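Local coordinates for 39 kDa initiator binding protein (Trichomonas vaginalis, PDB 1PP7), which binds the initiator element of core promoters through its N-terminal DNA-binding domain, here in complex with the ferredoxin initiator, at residues 85-90 with 103-108; 57-60 with 64-67; 32-37 with 74-79. All coordinates share one frame; numbering follows the deposited sequence.

Contact 1 of 3, residues 85-90 with 103-108; sequences VNLRDL and TQWKRS. With nucleotides of chain B; nucleotides of chain A.
This is a helix-to-sheet contact in which Leu87 and Leu90, at the end of helix 80-89, meet Trp105 of strand 102-106 and the nearby Arg107. Leu87 lies over one face of the Trp105 indole. Leu87 CD1 sits 3.7 Å from the centroid of the six-membered ring of Trp105, 27° off the normal, a CH-pi contact. The methyl is displaced toward the rim, and Leu87 CD1 lies 3.4 Å from Trp105 CH2. The two side chains cross at about a right angle.

The second grip is polar. Arg107 presents its guanidinium edge to the carbonyl of Leu90, the first residue past the helix. Arg107 NE donates to Leu90 O at 2.8 Å. Arg107 NH2 adds a longer, more bent bond to Leu90 O at 3.1 Å. With CG anti to the backbone N (chi1 178°) and an extended chain, Arg107 spans the gap to the helix end. Its NH2 also bonds to Asp118 O.

Away from the sheet, the same helix turns to DNA. Asn86 ND2 donates to OP2 of DT7 of chain A at 2.9 Å. Val85 CG1 meets the thymine methyl C7 of DT7 of chain A at 3.6 Å, and Val85 CG2 meets C7 of DT5 of chain B at 3.7 Å. A helix touching bases of both strands while its back packs on a sheet fits the recognition helix of a winged-helix member of the helix-turn-helix class.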
loop_
_atom_site.group_PDB
_atom_site.type_symbol
_atom_site.label_atom_id
_atom_site.label_comp_id
_atom_site.label_asym_id
_atom_site.label_seq_id
_atom_site.Cartn_x
_atom_site.Cartn_y
_atom_site.Cartn_z
ATOM N N VAL C 85 -10.840 6.137 2.705
ATOM C CA VAL C 85 -10.999 6.789 3.978
ATOM C C VAL C 85 -9.614 6.853 4.725
ATOM O O VAL C 85 -9.244 7.899 5.296
ATOM C CB VAL C 85 -12.098 6.056 4.805
ATOM C CG1 VAL C 85 -11.942 6.334 6.277
ATOM C CG2 VAL C 85 -13.501 6.540 4.362
ATOM N N ASN C 86 -8.860 5.742 4.722
ATOM C CA ASN C 86 -7.552 5.708 5.360
ATOM C C ASN C 86 -6.529 6.684 4.709
ATOM O O ASN C 86 -5.721 7.324 5.447
ATOM C CB ASN C 86 -6.971 4.282 5.335
ATOM C CG ASN C 86 -7.677 3.320 6.310
ATOM O OD1 ASN C 86 -8.453 3.733 7.214
ATOM N ND2 ASN C 86 -7.408 2.041 6.127
ATOM N N LEU C 87 -6.525 6.776 3.364
ATOM C CA LEU C 87 -5.593 7.695 2.690
ATOM C C LEU C 87 -5.936 9.150 3.130
ATOM O O LEU C 87 -5.038 9.936 3.546
ATOM C CB LEU C 87 -5.669 7.551 1.153
ATOM C CG LEU C 87 -5.308 6.143 0.638
ATOM C CD1 LEU C 87 -5.418 6.143 -0.809
ATOM C CD2 LEU C 87 -3.938 5.743 0.989
ATOM N N ARG C 88 -7.230 9.462 3.062
ATOM C CA ARG C 88 -7.779 10.736 3.476
ATOM C C ARG C 88 -7.387 11.082 4.921
ATOM O O ARG C 88 -6.694 12.086 5.156
ATOM C CB ARG C 88 -9.326 10.721 3.309
ATOM C CG ARG C 88 -10.180 11.586 4.320
ATOM C CD ARG C 88 -10.951 12.676 3.601
ATOM N NE ARG C 88 -10.440 12.778 2.234
ATOM C CZ ARG C 88 -10.598 13.822 1.409
ATOM N NH1 ARG C 88 -11.273 14.913 1.813
ATOM N NH2 ARG C 88 -10.077 13.760 0.166
ATOM N N ASP C 89 -7.772 10.241 5.876
ATOM C CA ASP C 89 -7.503 10.530 7.297
ATOM C C ASP C 89 -6.074 10.455 7.741
ATOM O O ASP C 89 -5.724 11.013 8.767
ATOM C CB ASP C 89 -8.379 9.655 8.200
ATOM C CG ASP C 89 -9.887 9.714 7.803
ATOM O OD1 ASP C 89 -10.653 8.790 8.233
ATOM O OD2 ASP C 89 -10.308 10.670 7.068
ATOM N N LEU C 90 -5.221 9.781 6.979
ATOM C CA LEU C 90 -3.812 9.715 7.358
ATOM C C LEU C 90 -2.924 10.710 6.594
ATOM O O LEU C 90 -1.693 10.655 6.668
ATOM C CB LEU C 90 -3.299 8.267 7.272
ATOM C CG LEU C 90 -4.070 7.346 8.253
ATOM C CD1 LEU C 90 -3.575 5.957 8.233
ATOM C CD2 LEU C 90 -3.916 7.901 9.651
ATOM N N THR C 103 -3.399 5.638 -9.674
ATOM C CA THR C 103 -3.509 6.867 -8.958
ATOM C C THR C 103 -2.087 7.119 -8.407
ATOM O O THR C 103 -1.302 6.170 -8.298
ATOM C CB THR C 103 -4.738 6.663 -7.985
ATOM O OG1 THR C 103 -5.535 7.851 -7.978
ATOM C CG2 THR C 103 -4.387 6.183 -6.659
ATOM N N GLN C 104 -1.705 8.386 -8.181
ATOM C CA GLN C 104 -0.355 8.703 -7.682
ATOM C C GLN C 104 -0.429 9.429 -6.396
ATOM O O GLN C 104 -1.381 10.190 -6.180
ATOM C CB GLN C 104 0.388 9.560 -8.668
ATOM C CG GLN C 104 1.503 8.827 -9.351
ATOM C CD GLN C 104 1.998 9.568 -10.531
ATOM O OE1 GLN C 104 2.386 10.744 -10.415
ATOM N NE2 GLN C 104 1.989 8.898 -11.705
ATOM N N TRP C 105 0.603 9.240 -5.559
ATOM C CA TRP C 105 0.619 9.800 -4.209
ATOM C C TRP C 105 1.917 10.220 -3.579
ATOM O O TRP C 105 2.964 9.780 -3.989
ATOM C CB TRP C 105 0.032 8.788 -3.213
ATOM C CG TRP C 105 -1.298 8.315 -3.577
ATOM C CD1 TRP C 105 -1.599 7.451 -4.577
ATOM C CD2 TRP C 105 -2.543 8.733 -3.012
ATOM N NE1 TRP C 105 -2.930 7.313 -4.685
ATOM C CE2 TRP C 105 -3.552 8.082 -3.736
ATOM C CE3 TRP C 105 -2.898 9.587 -1.972
ATOM C CZ2 TRP C 105 -4.920 8.257 -3.456
ATOM C CZ3 TRP C 105 -4.244 9.772 -1.693
ATOM C CH2 TRP C 105 -5.241 9.107 -2.438
ATOM N N LYS C 106 1.790 11.012 -2.496
ATOM C CA LYS C 106 2.897 11.474 -1.663
ATOM C C LYS C 106 2.332 11.794 -0.276
ATOM O O LYS C 106 1.139 11.979 -0.107
ATOM C CB LYS C 106 3.611 12.695 -2.263
ATOM C CG LYS C 106 3.346 14.043 -1.585
ATOM C CD LYS C 106 3.175 15.135 -2.616
ATOM C CE LYS C 106 3.659 16.525 -2.134
ATOM N NZ LYS C 106 2.913 17.126 -1.010
ATOM N N ARG C 107 3.187 11.855 0.735
ATOM C CA ARG C 107 2.734 12.117 2.104
ATOM C C ARG C 107 4.003 12.547 2.782
ATOM O O ARG C 107 5.040 11.912 2.598
ATOM C CB ARG C 107 2.190 10.835 2.738
ATOM C CG ARG C 107 1.735 11.029 4.190
ATOM C CD ARG C 107 1.668 9.726 4.969
ATOM N NE ARG C 107 0.942 9.846 6.232
ATOM C CZ ARG C 107 1.343 9.307 7.397
ATOM N NH1 ARG C 107 2.482 8.612 7.500
ATOM N NH2 ARG C 107 0.578 9.427 8.460
ATOM N N SER C 108 3.968 13.611 3.565
ATOM C CA SER C 108 5.219 14.079 4.147
ATOM C C SER C 108 5.925 13.032 5.052
ATOM O O SER C 108 5.315 12.407 5.907
ATOM C CB SER C 108 4.981 15.434 4.857
ATOM O OG SER C 108 4.330 15.227 6.100
ATOM P P DG B 4 -11.344 11.157 -1.515
ATOM O OP1 DG B 4 -10.202 12.118 -1.664
ATOM O OP2 DG B 4 -11.150 9.868 -0.822
ATOM O "O5'" DG B 4 -12.525 11.935 -0.798
ATOM C "C5'" DG B 4 -13.152 13.016 -1.478
ATOM C "C4'" DG B 4 -14.472 13.347 -0.829
ATOM O "O4'" DG B 4 -15.467 12.352 -1.188
ATOM C "C3'" DG B 4 -14.415 13.358 0.694
ATOM O "O3'" DG B 4 -15.211 14.457 1.144
ATOM C "C2'" DG B 4 -14.969 11.983 1.063
ATOM C "C1'" DG B 4 -15.996 11.739 -0.039
ATOM N N9 DG B 4 -16.336 10.355 -0.374
ATOM C C8 DG B 4 -15.492 9.307 -0.734
ATOM N N7 DG B 4 -16.133 8.179 -0.978
ATOM C C5 DG B 4 -17.473 8.506 -0.771
ATOM C C6 DG B 4 -18.648 7.704 -0.873
ATOM O O6 DG B 4 -18.739 6.522 -1.208
ATOM N N1 DG B 4 -19.801 8.433 -0.542
ATOM C C2 DG B 4 -19.816 9.774 -0.169
ATOM N N2 DG B 4 -21.013 10.329 0.120
ATOM N N3 DG B 4 -18.725 10.525 -0.083
ATOM C C4 DG B 4 -17.607 9.843 -0.390
ATOM P P DT A 7 -8.562 -1.127 8.754
ATOM O OP1 DT A 7 -8.096 -2.515 9.093
ATOM O OP2 DT A 7 -8.097 -0.450 7.502
ATOM O "O5'" DT A 7 -10.144 -1.152 8.682
ATOM C "C5'" DT A 7 -10.856 -2.065 9.502
ATOM C "C4'" DT A 7 -12.329 -2.006 9.193
ATOM O "O4'" DT A 7 -12.942 -0.881 9.865
ATOM C "C3'" DT A 7 -12.678 -1.892 7.710
ATOM O "O3'" DT A 7 -13.541 -2.976 7.356
ATOM C "C2'" DT A 7 -13.388 -0.555 7.620
ATOM C "C1'" DT A 7 -13.924 -0.358 9.026
ATOM N N1 DT A 7 -14.166 1.036 9.427
ATOM C C2 DT A 7 -15.368 1.302 10.039
ATOM O O2 DT A 7 -16.204 0.426 10.222
ATOM N N3 DT A 7 -15.567 2.630 10.409
ATOM C C4 DT A 7 -14.675 3.690 10.212
ATOM O O4 DT A 7 -14.972 4.847 10.593
ATOM C C5 DT A 7 -13.414 3.320 9.544
ATOM C C7 DT A 7 -12.383 4.376 9.291
ATOM C C6 DT A 7 -13.237 2.034 9.194
ATOM P P DT B 5 -15.246 14.858 2.710
ATOM O OP1 DT B 5 -15.209 16.348 2.814
ATOM O OP2 DT B 5 -14.263 14.031 3.465
ATOM O "O5'" DT B 5 -16.695 14.377 3.135
ATOM C "C5'" DT B 5 -17.824 14.730 2.351
ATOM C "C4'" DT B 5 -19.086 14.200 2.990
ATOM O "O4'" DT B 5 -19.341 12.825 2.585
ATOM C "C3'" DT B 5 -19.144 14.252 4.532
ATOM O "O3'" DT B 5 -20.383 14.855 4.952
ATOM C "C2'" DT B 5 -19.082 12.789 4.962
ATOM C "C1'" DT B 5 -19.671 12.050 3.745
ATOM N N1 DT B 5 -19.187 10.674 3.505
ATOM C C2 DT B 5 -20.134 9.702 3.374
ATOM O O2 DT B 5 -21.326 9.932 3.528
ATOM N N3 DT B 5 -19.641 8.456 3.042
ATOM C C4 DT B 5 -18.314 8.117 2.822
ATOM O O4 DT B 5 -18.025 6.985 2.444
ATOM C C5 DT B 5 -17.364 9.192 3.038
ATOM C C7 DT B 5 -15.895 8.921 2.886
ATOM C C6 DT B 5 -17.846 10.394 3.373
#

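Contact 2 of 3, residues 57-60 with 64-67; sequences LSWI and EFKM
Leu57 CD1 touches Met67 CB at 3.4 Å, and the two side chains lie side by side on one face of the hairpin formed by strands 57-59 and 65-67. Leu57 CD1 also reaches Phe65 CD2 at 3.8 Å. Leu57 has CG anti to its own N (chi1 -172°), which carries the methyl across to the partner strand. Beyond the hairpin, Leu57 packs on Leu38, Leu41, Leu42 and Leu45 of helix 34-45.

Trp59 and Phe65 share this face as a non-hydrogen-bonded pair. They form a T-shaped stack: the edge of Phe65 points to the face of the Trp59 six-membered ring, with centroids 5.8 Å apart and planes at 79°. The Trp59 side chain lies about 4 Å from that of His39, a zinc-binding residue in a structure of this protein.

Ser58 and Lys66 form the hydrogen-bonded pair between. Ser58 N bonds to Lys66 O at 3.1 Å, and Lys66 N returns to Ser58 O at 3.0 Å. The Ile60 N to Glu64 O bond, 2.8 Å, closes the end near the turn.

Near the turn, Ile60 CG2 rests against Lys66 CG at 3.6 Å, and Ile60 CG1 lies against Glu64 CB. The Lys66 chain runs extended past Ile60, and its charge makes a cation-pi contact with Trp102. The chemistry is thus two-sided. Leu57, Trp59, Phe65 and Met67 make an apolar face, while the face of Ser58 and Lys66 is polar, and main-chain bonds set the register.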
loop_
_atom_site.group_PDB
_atom_site.type_symbol
_atom_site.label_atom_id
_atom_site.label_comp_id
_atom_site.label_asym_id
_atom_site.label_seq_id
_atom_site.Cartn_x
_atom_site.Cartn_y
_atom_site.Cartn_z
ATOM N N LEU C 57 1.569 -1.046 -7.135
ATOM C CA LEU C 57 1.984 -0.312 -5.966
ATOM C C LEU C 57 3.497 -0.224 -6.069
ATOM O O LEU C 57 4.184 -1.187 -5.753
ATOM C CB LEU C 57 1.583 -1.053 -4.693
ATOM C CG LEU C 57 1.812 -0.270 -3.416
ATOM C CD1 LEU C 57 1.280 1.116 -3.651
ATOM C CD2 LEU C 57 1.141 -0.968 -2.218
ATOM N N SER C 58 3.999 0.927 -6.537
ATOM C CA SER C 58 5.441 1.166 -6.689
ATOM C C SER C 58 5.905 2.630 -6.629
ATOM O O SER C 58 5.171 3.558 -6.953
ATOM C CB SER C 58 5.977 0.504 -7.992
ATOM O OG SER C 58 5.234 0.858 -9.127
ATOM N N TRP C 59 7.135 2.834 -6.177
ATOM C CA TRP C 59 7.675 4.193 -6.115
ATOM C C TRP C 59 8.005 4.691 -7.524
ATOM O O TRP C 59 8.530 3.950 -8.376
ATOM C CB TRP C 59 8.964 4.238 -5.300
ATOM C CG TRP C 59 8.798 3.887 -3.843
ATOM C CD1 TRP C 59 9.170 2.713 -3.233
ATOM C CD2 TRP C 59 8.261 4.733 -2.803
ATOM N NE1 TRP C 59 8.899 2.789 -1.891
ATOM C CE2 TRP C 59 8.344 4.014 -1.602
ATOM C CE3 TRP C 59 7.726 6.028 -2.780
ATOM C CZ2 TRP C 59 7.913 4.529 -0.401
ATOM C CZ3 TRP C 59 7.298 6.549 -1.588
ATOM C CH2 TRP C 59 7.390 5.799 -0.409
ATOM N N ILE C 60 7.708 5.944 -7.784
ATOM C CA ILE C 60 8.073 6.506 -9.078
ATOM C C ILE C 60 9.283 7.468 -8.792
ATOM O O ILE C 60 10.004 7.875 -9.687
ATOM C CB ILE C 60 6.835 7.189 -9.747
ATOM C CG1 ILE C 60 6.336 8.350 -8.904
ATOM C CG2 ILE C 60 5.691 6.152 -9.879
ATOM C CD1 ILE C 60 4.994 8.843 -9.371
ATOM N N GLU C 64 7.260 9.696 -4.273
ATOM C CA GLU C 64 5.925 9.553 -4.787
ATOM C C GLU C 64 5.756 8.106 -5.191
ATOM O O GLU C 64 6.721 7.446 -5.578
ATOM C CB GLU C 64 5.731 10.504 -6.004
ATOM C CG GLU C 64 6.262 11.925 -5.708
ATOM C CD GLU C 64 5.848 13.031 -6.727
ATOM O OE1 GLU C 64 6.218 14.227 -6.474
ATOM O OE2 GLU C 64 5.167 12.724 -7.761
ATOM N N PHE C 65 4.538 7.596 -5.095
ATOM C CA PHE C 65 4.247 6.223 -5.499
ATOM C C PHE C 65 2.936 6.260 -6.254
ATOM O O PHE C 65 2.174 7.224 -6.180
ATOM C CB PHE C 65 4.137 5.244 -4.285
ATOM C CG PHE C 65 3.038 5.574 -3.272
ATOM C CD1 PHE C 65 3.284 6.485 -2.210
ATOM C CD2 PHE C 65 1.823 4.889 -3.295
ATOM C CE1 PHE C 65 2.354 6.698 -1.201
ATOM C CE2 PHE C 65 0.863 5.083 -2.283
ATOM C CZ PHE C 65 1.130 5.993 -1.229
ATOM N N LYS C 66 2.687 5.206 -7.014
ATOM C CA LYS C 66 1.469 5.114 -7.756
ATOM C C LYS C 66 0.916 3.804 -7.331
ATOM O O LYS C 66 1.675 2.936 -6.890
ATOM C CB LYS C 66 1.728 5.106 -9.255
ATOM C CG LYS C 66 2.743 4.049 -9.750
ATOM C CD LYS C 66 2.596 3.956 -11.281
ATOM C CE LYS C 66 3.895 3.516 -11.993
ATOM N NZ LYS C 66 3.664 3.143 -13.477
ATOM N N MET C 67 -0.397 3.638 -7.483
ATOM C CA MET C 67 -1.009 2.393 -7.087
ATOM C C MET C 67 -2.330 2.237 -7.787
ATOM O O MET C 67 -2.833 3.186 -8.377
ATOM C CB MET C 67 -1.231 2.362 -5.545
ATOM C CG MET C 67 -2.429 3.164 -5.018
ATOM S SD MET C 67 -2.657 2.927 -3.173
ATOM C CE MET C 67 -2.327 4.490 -2.562
#

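Contact 3 of 3, residues 32-37 with 74-79; sequences SRFPRK and LVMGIK. With nucleotides of chain A.
OP2 of DC6 of chain A is gripped by two nitrogens of Arg33, NE at 2.7 Å and NH2 at 2.8 Å. The N-cap of helix 34-45 thus meets the DNA backbone, in a domain of the helix-turn-helix class. The bend at chi3 (68°) turns the guanidinium so that its edge meets OP2. Phe34 N, in the first turn, donates to OP1 of the same phosphate at 2.9 Å, so two adjacent residues hold both non-bridging oxygens, OP1 and OP2.

The other segment has a matching anchor. Gly77 ends helix 69-76 in a Schellman motif. Lys79, the N-cap of the next helix, then donates its backbone N to OP2 of DT8 of chain A at 2.8 Å.

Between these anchors the two segments meet through apolar atoms, with no hydrogen bond across. Phe34 and Met76 cross at about a right angle in a Met-aromatic contact, the sulfur lying oblique to the ring. Ile78 CD1 makes a looser approach to the ring, and Leu83 and Leu87 of helix 80-89 also pack on Phe34. Lys37 sends its amine back to Ser32 O and Arg24 O, leaving its stem to the core: Lys37 CB lies 3.9 Å from Met76 CE, the methyl that also touches Phe34 CE2 at 3.7 Å.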
loop_
_atom_site.group_PDB
_atom_site.type_symbol
_atom_site.label_atom_id
_atom_site.label_comp_id
_atom_site.label_asym_id
_atom_site.label_seq_id
_atom_site.Cartn_x
_atom_site.Cartn_y
_atom_site.Cartn_z
ATOM N N SER C 32 1.384 -2.060 13.235
ATOM C CA SER C 32 0.075 -2.554 12.934
ATOM C C SER C 32 -0.731 -1.437 12.207
ATOM O O SER C 32 -1.815 -1.726 11.685
ATOM C CB SER C 32 -0.634 -3.010 14.231
ATOM O OG SER C 32 -1.210 -1.917 14.963
ATOM N N ARG C 33 -0.215 -0.195 12.154
ATOM C CA ARG C 33 -0.952 0.870 11.473
ATOM C C ARG C 33 -0.845 0.920 9.928
ATOM O O ARG C 33 0.132 0.458 9.331
ATOM C CB ARG C 33 -0.617 2.214 12.097
ATOM C CG ARG C 33 -1.081 2.201 13.512
ATOM C CD ARG C 33 -0.866 3.457 14.220
ATOM N NE ARG C 33 -1.737 4.466 13.641
ATOM C CZ ARG C 33 -1.998 5.629 14.234
ATOM N NH1 ARG C 33 -1.446 5.921 15.416
ATOM N NH2 ARG C 33 -2.835 6.488 13.664
ATOM N N PHE C 34 -1.880 1.461 9.301
ATOM C CA PHE C 34 -1.980 1.544 7.826
ATOM C C PHE C 34 -0.737 2.095 7.071
ATOM O O PHE C 34 -0.299 1.516 6.093
ATOM C CB PHE C 34 -3.245 2.360 7.463
ATOM C CG PHE C 34 -3.416 2.565 6.003
ATOM C CD1 PHE C 34 -2.926 3.726 5.384
ATOM C CD2 PHE C 34 -3.999 1.578 5.221
ATOM C CE1 PHE C 34 -3.016 3.896 4.004
ATOM C CE2 PHE C 34 -4.078 1.759 3.830
ATOM C CZ PHE C 34 -3.578 2.937 3.233
ATOM N N PRO C 35 -0.156 3.222 7.543
ATOM C CA PRO C 35 1.031 3.791 6.889
ATOM C C PRO C 35 2.142 2.764 6.757
ATOM O O PRO C 35 2.691 2.620 5.649
ATOM C CB PRO C 35 1.466 4.934 7.827
ATOM C CG PRO C 35 0.202 5.325 8.485
ATOM C CD PRO C 35 -0.499 3.991 8.758
ATOM N N ARG C 36 2.467 2.060 7.871
ATOM C CA ARG C 36 3.553 1.091 7.852
ATOM C C ARG C 36 3.169 -0.173 7.133
ATOM O O ARG C 36 4.046 -0.903 6.638
ATOM C CB ARG C 36 4.060 0.783 9.244
ATOM C CG ARG C 36 4.795 1.940 9.864
ATOM C CD ARG C 36 5.610 1.434 10.989
ATOM N NE ARG C 36 6.181 2.467 11.830
ATOM C CZ ARG C 36 6.957 2.150 12.855
ATOM N NH1 ARG C 36 7.170 0.839 13.088
ATOM N NH2 ARG C 36 7.564 3.097 13.601
ATOM N N LYS C 37 1.874 -0.455 7.069
ATOM C CA LYS C 37 1.458 -1.587 6.265
ATOM C C LYS C 37 1.686 -1.159 4.788
ATOM O O LYS C 37 2.268 -1.917 4.010
ATOM C CB LYS C 37 -0.010 -1.942 6.501
ATOM C CG LYS C 37 -0.212 -2.474 7.909
ATOM C CD LYS C 37 -1.671 -2.501 8.302
ATOM C CE LYS C 37 -1.955 -3.716 9.156
ATOM N NZ LYS C 37 -3.298 -3.662 9.871
ATOM N N LEU C 74 -7.615 -4.969 -2.057
ATOM C CA LEU C 74 -7.744 -6.432 -1.950
ATOM C C LEU C 74 -6.667 -7.098 -1.139
ATOM O O LEU C 74 -6.961 -7.708 -0.106
ATOM C CB LEU C 74 -7.765 -7.134 -3.321
ATOM C CG LEU C 74 -9.024 -6.903 -4.146
ATOM C CD1 LEU C 74 -8.845 -7.435 -5.575
ATOM C CD2 LEU C 74 -10.155 -7.577 -3.477
ATOM N N VAL C 75 -5.418 -6.984 -1.587
ATOM C CA VAL C 75 -4.329 -7.631 -0.855
ATOM C C VAL C 75 -4.281 -7.209 0.628
ATOM O O VAL C 75 -3.735 -7.937 1.472
ATOM C CB VAL C 75 -2.959 -7.367 -1.529
ATOM C CG1 VAL C 75 -3.067 -7.547 -3.018
ATOM C CG2 VAL C 75 -2.506 -5.997 -1.296
ATOM N N MET C 76 -4.870 -6.057 0.955
ATOM C CA MET C 76 -4.866 -5.545 2.317
ATOM C C MET C 76 -6.042 -5.981 3.146
ATOM O O MET C 76 -6.033 -5.840 4.393
ATOM C CB MET C 76 -4.836 -4.047 2.327
ATOM C CG MET C 76 -3.512 -3.474 1.996
ATOM S SD MET C 76 -3.647 -1.739 2.386
ATOM C CE MET C 76 -2.226 -1.424 3.342
ATOM N N GLY C 77 -7.038 -6.526 2.457
ATOM C CA GLY C 77 -8.246 -7.004 3.108
ATOM C C GLY C 77 -9.230 -5.920 3.521
ATOM O O GLY C 77 -9.888 -6.054 4.552
ATOM N N ILE C 78 -9.342 -4.842 2.759
ATOM C CA ILE C 78 -10.279 -3.784 3.135
ATOM C C ILE C 78 -11.026 -3.337 1.919
ATOM O O ILE C 78 -10.516 -3.415 0.807
ATOM C CB ILE C 78 -9.546 -2.569 3.832
ATOM C CG1 ILE C 78 -8.570 -1.897 2.839
ATOM C CG2 ILE C 78 -8.816 -3.085 5.128
ATOM C CD1 ILE C 78 -7.584 -0.890 3.439
ATOM N N LYS C 79 -12.265 -2.916 2.116
ATOM C CA LYS C 79 -13.061 -2.424 0.978
ATOM C C LYS C 79 -12.372 -1.198 0.317
ATOM O O LYS C 79 -11.618 -0.481 0.979
ATOM C CB LYS C 79 -14.446 -1.973 1.461
ATOM C CG LYS C 79 -15.174 -2.917 2.372
ATOM C CD LYS C 79 -16.079 -3.847 1.592
ATOM C CE LYS C 79 -15.300 -5.058 1.037
ATOM N NZ LYS C 79 -15.031 -6.126 2.072
ATOM P P DC A 6 -4.718 3.329 11.615
ATOM O OP1 DC A 6 -4.238 2.157 10.802
ATOM O OP2 DC A 6 -3.785 4.463 11.951
ATOM O "O5'" DC A 6 -6.060 3.923 10.954
ATOM C "C5'" DC A 6 -6.883 3.159 10.044
ATOM C "C4'" DC A 6 -7.622 2.052 10.764
ATOM O "O4'" DC A 6 -8.457 2.628 11.789
ATOM C "C3'" DC A 6 -8.562 1.193 9.906
ATOM O "O3'" DC A 6 -8.265 -0.186 10.011
ATOM C "C2'" DC A 6 -9.955 1.415 10.471
ATOM C "C1'" DC A 6 -9.685 1.913 11.873
ATOM N N1 DC A 6 -10.697 2.850 12.381
ATOM C C2 DC A 6 -11.956 2.361 12.735
ATOM O O2 DC A 6 -12.210 1.166 12.552
ATOM N N3 DC A 6 -12.858 3.202 13.261
ATOM C C4 DC A 6 -12.553 4.501 13.420
ATOM N N4 DC A 6 -13.478 5.289 13.946
ATOM C C5 DC A 6 -11.294 5.036 13.039
ATOM C C6 DC A 6 -10.405 4.182 12.525
ATOM P P DA A 5 -4.462 5.842 17.853
ATOM O OP1 DA A 5 -3.049 5.697 18.243
ATOM O OP2 DA A 5 -5.038 7.185 17.558
ATOM O "O5'" DA A 5 -4.709 4.925 16.585
ATOM C "C5'" DA A 5 -4.512 3.517 16.665
ATOM C "C4'" DA A 5 -5.230 2.862 15.509
ATOM O "O4'" DA A 5 -6.623 2.714 15.848
ATOM C "C3'" DA A 5 -5.213 3.662 14.200
ATOM O "O3'" DA A 5 -5.157 2.765 13.070
ATOM C "C2'" DA A 5 -6.546 4.378 14.243
ATOM C "C1'" DA A 5 -7.405 3.290 14.853
ATOM N N9 DA A 5 -8.683 3.682 15.456
ATOM C C8 DA A 5 -9.144 4.942 15.776
ATOM N N7 DA A 5 -10.382 4.962 16.219
ATOM C C5 DA A 5 -10.758 3.625 16.214
ATOM C C6 DA A 5 -11.978 2.993 16.533
ATOM N N6 DA A 5 -13.045 3.666 17.030
ATOM N N1 DA A 5 -12.061 1.648 16.342
ATOM C C2 DA A 5 -10.961 0.986 15.894
ATOM N N3 DA A 5 -9.743 1.472 15.590
ATOM C C4 DA A 5 -9.715 2.817 15.763
ATOM P P DT A 8 -13.861 -3.309 5.806
ATOM O OP1 DT A 8 -13.794 -4.791 5.777
ATOM O OP2 DT A 8 -13.112 -2.545 4.799
ATOM O "O5'" DT A 8 -15.343 -2.789 5.787
ATOM C "C5'" DT A 8 -16.159 -3.146 6.889
ATOM C "C4'" DT A 8 -17.525 -2.539 6.765
ATOM O "O4'" DT A 8 -17.479 -1.263 7.397
ATOM C "C3'" DT A 8 -18.024 -2.306 5.351
ATOM O "O3'" DT A 8 -19.288 -2.934 5.189
ATOM C "C2'" DT A 8 -18.186 -0.807 5.263
ATOM C "C1'" DT A 8 -18.260 -0.358 6.685
ATOM N N1 DT A 8 -17.721 0.995 6.962
ATOM C C2 DT A 8 -18.511 1.874 7.703
ATOM O O2 DT A 8 -19.558 1.560 8.190
ATOM N N3 DT A 8 -17.986 3.126 7.881
ATOM C C4 DT A 8 -16.743 3.567 7.474
ATOM O O4 DT A 8 -16.382 4.712 7.769
ATOM C C5 DT A 8 -15.947 2.584 6.732
ATOM C C7 DT A 8 -14.575 2.955 6.264
ATOM C C6 DT A 8 -16.481 1.372 6.509
#

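Contacts 1 and 3 are buried, whereas contact 2 is only partly buried, with Ile60 exposed. Contacts 1 and 2 share one sheet, since strands 102-106 and 65-67 are neighbours: Trp105 N probably bonds to Phe65 O, and Thr103 O to Met67 N. Contacts 1 and 3 meet at Phe34, whose ring touches both Leu87 and Leu90. Contact 2 does not touch contact 3, though strand 65-67 leads into helix 69-76. Main-chain bonds hold the hairpin together, whereas the contacts made by helices rely on side chains. Contacts 1 and 3 also carry direct DNA bonds, while contact 2 stands back from the nucleic acid.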